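Local atomic coordinates of cysteine desulfurase (Fervidobacterium islandicum, PDB entry 6A6E), a protein that catalyses, with pyridoxal-5'-phosphate, the removal of sulfur from cysteine as an enzyme-bound persulfide, probably as sulfur donor in iron-sulfur cluster assembly. Residues M327-V332 against V412-L417; V353-V358 against D391-T396. All coordinates share one frame; numbering follows the deposited sequence.

Contact 1: M327-V332 against V412-L417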
# COMPACT_ATOMS: atom_id res chain seq x y z
N MET A 327 25.75 -26.26 -12.27
CA MET A 327 25.92 -27.70 -12.11
C MET A 327 27.32 -28.21 -12.50
O MET A 327 27.67 -29.28 -12.13
CB MET A 327 24.86 -28.47 -12.91
CG MET A 327 23.44 -28.30 -12.41
SD MET A 327 23.34 -28.65 -10.65
CE MET A 327 23.38 -30.44 -10.66
N GLU A 328 28.10 -27.44 -13.24
CA GLU A 328 29.43 -27.86 -13.68
C GLU A 328 30.46 -27.65 -12.56
O GLU A 328 31.53 -28.22 -12.64
CB GLU A 328 29.89 -27.06 -14.91
CG GLU A 328 29.28 -27.52 -16.23
CD GLU A 328 29.49 -26.58 -17.40
OE1 GLU A 328 30.30 -25.61 -17.33
OE2 GLU A 328 28.82 -26.80 -18.44
N LEU A 329 30.15 -26.79 -11.58
CA LEU A 329 31.10 -26.43 -10.53
C LEU A 329 31.10 -27.51 -9.48
O LEU A 329 30.06 -27.84 -8.93
CB LEU A 329 30.75 -25.11 -9.86
CG LEU A 329 30.56 -23.92 -10.77
CD1 LEU A 329 30.22 -22.67 -9.97
CD2 LEU A 329 31.79 -23.71 -11.63
N ASP A 330 32.28 -28.05 -9.19
CA ASP A 330 32.40 -29.22 -8.32
C ASP A 330 32.40 -28.80 -6.85
O ASP A 330 32.04 -29.59 -6.02
CB ASP A 330 33.58 -30.18 -8.73
CG ASP A 330 35.01 -29.55 -8.62
OD1 ASP A 330 35.22 -28.49 -7.99
OD2 ASP A 330 35.96 -30.18 -9.18
N PHE A 331 32.70 -27.52 -6.57
CA PHE A 331 32.72 -26.96 -5.21
C PHE A 331 31.41 -26.23 -4.76
O PHE A 331 31.41 -25.56 -3.74
CB PHE A 331 33.85 -25.96 -5.11
CG PHE A 331 33.73 -24.82 -6.06
CD1 PHE A 331 34.19 -24.94 -7.36
CD2 PHE A 331 33.12 -23.66 -5.67
CE1 PHE A 331 34.07 -23.88 -8.23
CE2 PHE A 331 32.99 -22.61 -6.53
CZ PHE A 331 33.48 -22.71 -7.81
N VAL A 332 30.29 -26.45 -5.46
CA VAL A 332 28.94 -25.90 -5.01
C VAL A 332 27.92 -27.00 -4.79
O VAL A 332 27.98 -27.98 -5.46
CB VAL A 332 28.37 -24.96 -6.07
CG1 VAL A 332 27.00 -24.43 -5.66
CG2 VAL A 332 29.37 -23.85 -6.37
N VAL A 412 30.08 -13.61 -15.39
CA VAL A 412 30.67 -12.89 -14.26
C VAL A 412 30.40 -13.56 -12.91
O VAL A 412 31.31 -13.63 -12.06
CB VAL A 412 30.30 -11.39 -14.25
CG1 VAL A 412 30.94 -10.65 -13.07
CG2 VAL A 412 30.70 -10.75 -15.57
N LEU A 413 29.16 -14.04 -12.69
CA LEU A 413 28.83 -14.73 -11.45
C LEU A 413 29.78 -15.92 -11.29
O LEU A 413 30.34 -16.14 -10.21
CB LEU A 413 27.36 -15.19 -11.44
CG LEU A 413 27.01 -16.20 -10.34
CD1 LEU A 413 27.15 -15.56 -8.98
CD2 LEU A 413 25.62 -16.78 -10.50
N ILE A 414 29.93 -16.71 -12.35
CA ILE A 414 30.74 -17.97 -12.32
C ILE A 414 32.22 -17.63 -12.02
O ILE A 414 32.82 -18.25 -11.13
CB ILE A 414 30.61 -18.78 -13.62
CG1 ILE A 414 29.15 -19.26 -13.83
CG2 ILE A 414 31.52 -20.01 -13.64
CD1 ILE A 414 28.58 -20.21 -12.81
N GLU A 415 32.76 -16.62 -12.70
CA GLU A 415 34.12 -16.14 -12.49
C GLU A 415 34.28 -15.74 -11.01
O GLU A 415 35.28 -16.05 -10.35
CB GLU A 415 34.43 -14.93 -13.40
CG GLU A 415 35.72 -14.20 -13.09
CD GLU A 415 35.93 -12.91 -13.89
OE1 GLU A 415 35.27 -12.72 -14.94
OE2 GLU A 415 36.77 -12.07 -13.48
N GLY A 416 33.28 -15.02 -10.48
CA GLY A 416 33.27 -14.65 -9.08
C GLY A 416 33.33 -15.80 -8.12
O GLY A 416 34.11 -15.76 -7.13
N LEU A 417 32.54 -16.84 -8.38
CA LEU A 417 32.50 -17.95 -7.48
C LEU A 417 33.85 -18.71 -7.48
O LEU A 417 34.27 -19.24 -6.44
CB LEU A 417 31.38 -18.93 -7.88
CG LEU A 417 29.93 -18.41 -7.62
CD1 LEU A 417 28.86 -19.39 -8.07
CD2 LEU A 417 29.71 -18.05 -6.16
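The phenyl ring of Phe-331 comes obliquely against the backbone carbonyl of Leu-417, its CE2 3.6 Å from Leu-417 O, while Asp-330 OD1 sits in plane at the ring's edge. Phe-331 CE2 also lies 4.2 Å from Leu-417 CB, so one corner of the ring covers both the helix backbone and the root of that side chain. With CG between the backbone N and the carbonyl carbon (chi1 60°), the Phe-331 ring is brought against Leu-417 O; it also rests on Val-350 of strand 345-350. Beside it, Leu-329 works through one methyl: CD1, anti to CA (chi2 -180°), reaches between two residues about one helical turn apart. Leu-329 CD1 lies 4.0 Å from Leu-417 CD1, the two side chains crossing at about a right angle, and 4.1 Å from Ile-414 CD1. Ile-414 leans further onto Lys-325 and Met-326 of helix 308-327, and Leu-417 onto Val-358 and Leu-362 of helix 355-366. The loop between helix 308-327 and strand 332-334 is thus laid against helix 407-423, about 27 Å from the chain's centre. Apart from the Leu-417 carbonyl beside the ring, every group that meets is hydrocarbon, so the fit relies on dispersion and shape rather than directional bonds.

Contact 2: V353-V358 against D391-T396; sequences VHPHDV and DFPNST
The first turn of helix 355-366 is packed against the loop leading into strand 396-400, with Pro-355 pressed on Pro-393, Ser-395 and the backbone of Thr-396. The two proline rings cross at a slant: Pro-355 CD is 3.7 Å from Pro-393 CG and 3.8 Å from Pro-393 CB. Pro-355 CG is turned to the hydroxyl of Ser-395, at 3.6 Å from Ser-395 OG, which the first torsion (chi1 46°) sets between the backbone N and carbonyl carbon. Pro-355 CB, the next ring atom, approaches the Thr-396 carbonyl carbon C at 4.0 Å. Proline suits the first turn, where a backbone N-H has no carbonyl of a preceding turn to bond to, because its ring nitrogen carries no hydrogen. His-354 just before it is the N-cap, and His-354 O accepts Val-358 N at 3.2 Å. Within the turn, His-354 ND1 gives a weak bond to Asp-357 OD2 at 3.2 Å, with an N-H...acceptor angle of 129°. On the loop side, Ser-395 O is bonded by Asn-349 ND2, which ties the loop to strand 345-350. The Thr-396 side chain starts away from the helix, and its OG1 pairs with His-375 NE2, next in sequence to Cys-376, which carries the extra sulfur of an S-mercaptocysteine. On the helix, His-356 NE2 bonds to Ala-67 O of the second subunit.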
# COMPACT_ATOMS: atom_id res chain seq x y z
N VAL A 353 32.37 -22.25 2.60
CA VAL A 353 32.30 -20.78 2.68
C VAL A 353 30.92 -20.33 3.13
O VAL A 353 29.90 -20.78 2.58
CB VAL A 353 32.63 -20.17 1.31
CG1 VAL A 353 32.71 -18.64 1.34
CG2 VAL A 353 33.95 -20.74 0.82
N HIS A 354 30.88 -19.46 4.12
CA HIS A 354 29.60 -18.95 4.67
C HIS A 354 28.80 -18.22 3.55
O HIS A 354 29.38 -17.47 2.76
CB HIS A 354 29.83 -17.90 5.78
CG HIS A 354 30.55 -18.40 6.99
ND1 HIS A 354 31.49 -17.63 7.65
CD2 HIS A 354 30.45 -19.56 7.68
CE1 HIS A 354 31.96 -18.31 8.68
NE2 HIS A 354 31.34 -19.48 8.73
N PRO A 355 27.48 -18.39 3.50
CA PRO A 355 26.72 -17.67 2.44
C PRO A 355 26.91 -16.17 2.40
O PRO A 355 27.16 -15.64 1.34
CB PRO A 355 25.28 -18.08 2.73
CG PRO A 355 25.41 -19.44 3.32
CD PRO A 355 26.65 -19.38 4.18
N HIS A 356 26.89 -15.49 3.53
CA HIS A 356 27.15 -14.01 3.55
C HIS A 356 28.49 -13.59 3.01
O HIS A 356 28.57 -12.56 2.36
CB HIS A 356 26.88 -13.32 4.93
CG HIS A 356 26.52 -11.85 4.82
ND1 HIS A 356 26.29 -11.03 5.92
CD2 HIS A 356 26.35 -11.05 3.73
CE1 HIS A 356 25.99 -9.81 5.51
NE2 HIS A 356 26.02 -9.80 4.18
N ASP A 357 29.54 -14.39 3.25
CA ASP A 357 30.84 -14.11 2.60
C ASP A 357 30.76 -14.25 1.09
O ASP A 357 31.39 -13.49 0.38
CB ASP A 357 31.95 -15.04 3.11
CG ASP A 357 32.22 -14.89 4.59
OD1 ASP A 357 32.02 -13.75 5.10
OD2 ASP A 357 32.60 -15.91 5.24
N VAL A 358 30.03 -15.24 0.58
CA VAL A 358 29.85 -15.38 -0.90
C VAL A 358 29.21 -14.12 -1.49
O VAL A 358 29.74 -13.55 -2.43
CB VAL A 358 29.05 -16.63 -1.28
CG1 VAL A 358 28.81 -16.70 -2.78
CG2 VAL A 358 29.75 -17.88 -0.81
N ASP A 391 28.66 -29.17 5.34
CA ASP A 391 28.31 -28.65 6.62
C ASP A 391 27.29 -27.51 6.32
O ASP A 391 27.69 -26.39 6.01
CB ASP A 391 29.58 -28.13 7.29
CG ASP A 391 29.39 -27.78 8.73
OD1 ASP A 391 28.38 -28.21 9.33
OD2 ASP A 391 30.26 -27.06 9.28
N PHE A 392 26.01 -27.83 6.40
CA PHE A 392 24.94 -26.95 5.91
C PHE A 392 24.74 -25.77 6.87
O PHE A 392 24.38 -25.95 8.02
CB PHE A 392 23.63 -27.73 5.71
CG PHE A 392 22.50 -26.91 5.09
CD1 PHE A 392 22.51 -26.60 3.75
CD2 PHE A 392 21.41 -26.48 5.85
CE1 PHE A 392 21.49 -25.85 3.17
CE2 PHE A 392 20.37 -25.74 5.29
CZ PHE A 392 20.42 -25.42 3.95
N PRO A 393 24.91 -24.56 6.35
CA PRO A 393 24.87 -23.36 7.17
C PRO A 393 23.49 -22.87 7.50
O PRO A 393 23.38 -21.79 8.02
CB PRO A 393 25.62 -22.35 6.30
CG PRO A 393 25.39 -22.81 4.91
CD PRO A 393 25.36 -24.28 4.97
N ASN A 394 22.45 -23.61 7.18
CA ASN A 394 21.05 -23.21 7.51
C ASN A 394 20.55 -21.97 6.79
O ASN A 394 19.66 -21.27 7.27
CB ASN A 394 20.86 -23.09 9.01
CG ASN A 394 20.98 -24.44 9.70
OD1 ASN A 394 20.55 -25.49 9.17
ND2 ASN A 394 21.60 -24.44 10.87
N SER A 395 21.13 -21.78 5.61
CA SER A 395 20.90 -20.66 4.75
C SER A 395 21.56 -20.99 3.44
O SER A 395 22.30 -22.00 3.35
CB SER A 395 21.49 -19.36 5.31
OG SER A 395 22.80 -19.56 5.78
N THR A 396 21.30 -20.16 2.42
CA THR A 396 21.90 -20.35 1.10
C THR A 396 22.18 -19.03 0.45
O THR A 396 21.73 -18.00 0.93
CB THR A 396 21.00 -21.18 0.10
OG1 THR A 396 20.09 -20.29 -0.56
CG2 THR A 396 20.24 -22.30 0.80

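In the fold
Going down the chain, helix 308-327 ends at the first half of contact 1, and strands 332-334 and 345-350 follow. The chain then enters helix 355-366, whose start is the first half of contact 2. Strand 368-373 and helix 378-387 bring it to 391-396, which closes contact 2, and strand 396-400 leads on to helix 407-423, which closes contact 1. Contact 2 is therefore nested inside the loop of contact 1. Their centres lie 15 Å apart, and they touch where Leu-417 CD2 packs 3.7 Å from Val-358 CG1. Together they join helices 407-423 and 355-366 to loops leading into strands 332-334 and 396-400 of the six-stranded mixed sheet, the first an outer strand, the second an inner one.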